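Local coordinates for protein fuculose-1-phosphate aldolase (Glaciozyma antarctica, PDB 4XXF) that belongs to the class II aldolase and adducin family and carries a zinc ion in a site formed by three histidines, at residues 118-123 with 195-200. Numbering follows the deposited sequence.
Sequences SHSTYG and AWFIML. With ZN (zinc ion), chain B.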
loop_
_atom_site.group_PDB
_atom_site.type_symbol
_atom_site.label_atom_id
_atom_site.label_comp_id
_atom_site.label_asym_id
_atom_site.label_seq_id
_atom_site.Cartn_x
_atom_site.Cartn_y
_atom_site.Cartn_z
ATOM N N SER A 118 6.493 7.415 17.240
ATOM C CA SER A 118 6.488 7.886 15.867
ATOM C C SER A 118 5.064 8.244 15.523
ATOM O O SER A 118 4.130 7.694 16.112
ATOM C CB SER A 118 7.023 6.802 14.925
ATOM O OG SER A 118 7.300 7.311 13.633
ATOM N N HIS A 119 4.884 9.172 14.588
ATOM C CA HIS A 119 3.547 9.627 14.220
ATOM C C HIS A 119 2.999 8.780 13.083
ATOM O O HIS A 119 2.786 9.253 11.975
ATOM C CB HIS A 119 3.586 11.104 13.859
ATOM C CG HIS A 119 3.932 11.986 15.019
ATOM N ND1 HIS A 119 3.884 13.362 14.948
ATOM C CD2 HIS A 119 4.329 11.685 16.279
ATOM C CE1 HIS A 119 4.247 13.870 16.114
ATOM N NE2 HIS A 119 4.509 12.876 16.941
ATOM N N SER A 120 2.781 7.514 13.387
ATOM C CA SER A 120 2.307 6.535 12.419
ATOM C C SER A 120 0.847 6.781 12.087
ATOM O O SER A 120 0.079 7.262 12.922
ATOM C CB SER A 120 2.517 5.119 12.953
ATOM O OG SER A 120 1.977 4.983 14.271
ATOM N N THR A 121 0.480 6.460 10.852
ATOM C CA THR A 121 -0.801 6.843 10.275
ATOM C C THR A 121 -2.010 6.368 11.062
ATOM O O THR A 121 -2.883 7.167 11.390
ATOM C CB THR A 121 -0.907 6.297 8.856
ATOM O OG1 THR A 121 0.165 6.826 8.063
ATOM C CG2 THR A 121 -2.211 6.724 8.218
ATOM N N TYR A 122 -2.058 5.079 11.376
ATOM C CA TYR A 122 -3.258 4.519 11.975
ATOM C C TYR A 122 -3.343 4.852 13.456
ATOM O O TYR A 122 -4.423 5.125 13.966
ATOM C CB TYR A 122 -3.326 3.003 11.728
ATOM C CG TYR A 122 -3.363 2.697 10.247
ATOM C CD1 TYR A 122 -4.423 3.147 9.460
ATOM C CD2 TYR A 122 -2.331 2.011 9.626
ATOM C CE1 TYR A 122 -4.460 2.910 8.097
ATOM C CE2 TYR A 122 -2.353 1.770 8.254
ATOM C CZ TYR A 122 -3.428 2.229 7.496
ATOM O OH TYR A 122 -3.482 1.988 6.141
ATOM N N GLY A 123 -2.215 4.838 14.156
ATOM C CA GLY A 123 -2.208 5.249 15.553
ATOM C C GLY A 123 -2.630 6.696 15.697
ATOM O O GLY A 123 -3.377 7.049 16.610
ATOM N N ALA A 195 8.049 -4.614 19.044
ATOM C CA ALA A 195 6.902 -5.499 18.856
ATOM C C ALA A 195 5.624 -4.813 19.288
ATOM O O ALA A 195 4.620 -4.852 18.577
ATOM C CB ALA A 195 7.065 -6.810 19.631
ATOM N N TRP A 196 5.648 -4.167 20.450
ATOM C CA TRP A 196 4.427 -3.527 20.926
ATOM C C TRP A 196 3.986 -2.397 19.993
ATOM O O TRP A 196 2.787 -2.222 19.767
ATOM C CB TRP A 196 4.585 -3.004 22.354
ATOM C CG TRP A 196 5.088 -4.001 23.359
ATOM C CD1 TRP A 196 5.954 -3.727 24.387
ATOM C CD2 TRP A 196 4.750 -5.399 23.481
ATOM N NE1 TRP A 196 6.186 -4.864 25.122
ATOM C CE2 TRP A 196 5.471 -5.903 24.581
ATOM C CE3 TRP A 196 3.923 -6.275 22.763
ATOM C CZ2 TRP A 196 5.368 -7.227 25.003
ATOM C CZ3 TRP A 196 3.830 -7.596 23.178
ATOM C CH2 TRP A 196 4.557 -8.061 24.281
ATOM N N PHE A 197 4.931 -1.651 19.429
ATOM C CA PHE A 197 4.557 -0.583 18.506
ATOM C C PHE A 197 3.942 -1.158 17.229
ATOM O O PHE A 197 2.895 -0.690 16.775
ATOM C CB PHE A 197 5.755 0.315 18.167
ATOM C CG PHE A 197 5.345 1.644 17.607
ATOM C CD1 PHE A 197 4.960 1.763 16.278
ATOM C CD2 PHE A 197 5.303 2.769 18.406
ATOM C CE1 PHE A 197 4.539 2.979 15.763
ATOM C CE2 PHE A 197 4.909 3.988 17.880
ATOM C CZ PHE A 197 4.522 4.088 16.562
ATOM N N ILE A 198 4.586 -2.161 16.639
ATOM C CA ILE A 198 4.060 -2.804 15.435
ATOM C C ILE A 198 2.655 -3.353 15.686
ATOM O O ILE A 198 1.738 -3.181 14.866
ATOM C CB ILE A 198 4.990 -3.944 14.962
ATOM C CG1 ILE A 198 6.292 -3.365 14.407
ATOM C CG2 ILE A 198 4.320 -4.793 13.894
ATOM C CD1 ILE A 198 7.405 -4.417 14.262
ATOM N N MET A 199 2.479 -4.029 16.818
ATOM C CA MET A 199 1.192 -4.642 17.117
ATOM C C MET A 199 0.125 -3.605 17.413
ATOM O O MET A 199 -1.040 -3.798 17.053
ATOM C CB MET A 199 1.328 -5.634 18.275
ATOM C CG MET A 199 2.213 -6.825 17.905
ATOM S SD MET A 199 2.412 -7.998 19.265
ATOM C CE MET A 199 0.825 -8.836 19.224
ATOM N N LEU A 200 0.497 -2.514 18.072
ATOM C CA LEU A 200 -0.487 -1.485 18.415
ATOM C C LEU A 200 -0.907 -0.708 17.170
ATOM O O LEU A 200 -2.095 -0.446 16.983
ATOM C CB LEU A 200 0.066 -0.537 19.488
ATOM C CG LEU A 200 -0.893 0.509 20.058
ATOM C CD1 LEU A 200 -2.141 -0.154 20.616
ATOM C CD2 LEU A 200 -0.174 1.284 21.134
HETATM ZN ZN ZN B . 5.223 13.095 18.905
HETATM O O HOH W 1 5.313 15.119 18.879
HETATM O O HOH W 2 7.213 13.324 18.072
HETATM O O HOH W 3 6.181 13.476 20.839
#
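The backbones of S118 and F197 stay apart, 9.1 Å between their CA atoms at the closest pair, where the turn leading into helix 121-127 faces the first half of helix 190-213. From that helix the F197 ring supplies nearly all the contact. With CG anti to the backbone N (chi1 -161°), it reaches out from its helix and sets its far end against both serines. The carbonyl O of S118 lies at the ring edge, in its plane, 3.7 Å from F197 CZ, and S118 CB rests 4.0 Å from the same carbon. S120 approaches obliquely, its OG 3.5 Å from F197 CZ. S118 OG hydrogen-bonds the backbone O of F38, and S120 OG bonds E201, one residue beyond 195-200, whose carboxylate also takes the N-H groups of Y122 and G123 and so ties the start of the short helix to the long one. Between the serines, H119 centres an inverse gamma turn and points away from F197; its NE2 binds the zinc ion at 2.1 Å, alongside H117, H181 and three waters, while D139 of the second subunit hydrogen-bonds its ND1. F197 thus packs on the serines flanking this zinc ligand without touching its ring. F197 also packs on F33 of helix 15-36 and on L183 and T185 of strand 182-187, the sheet neighbour of strand 114-118.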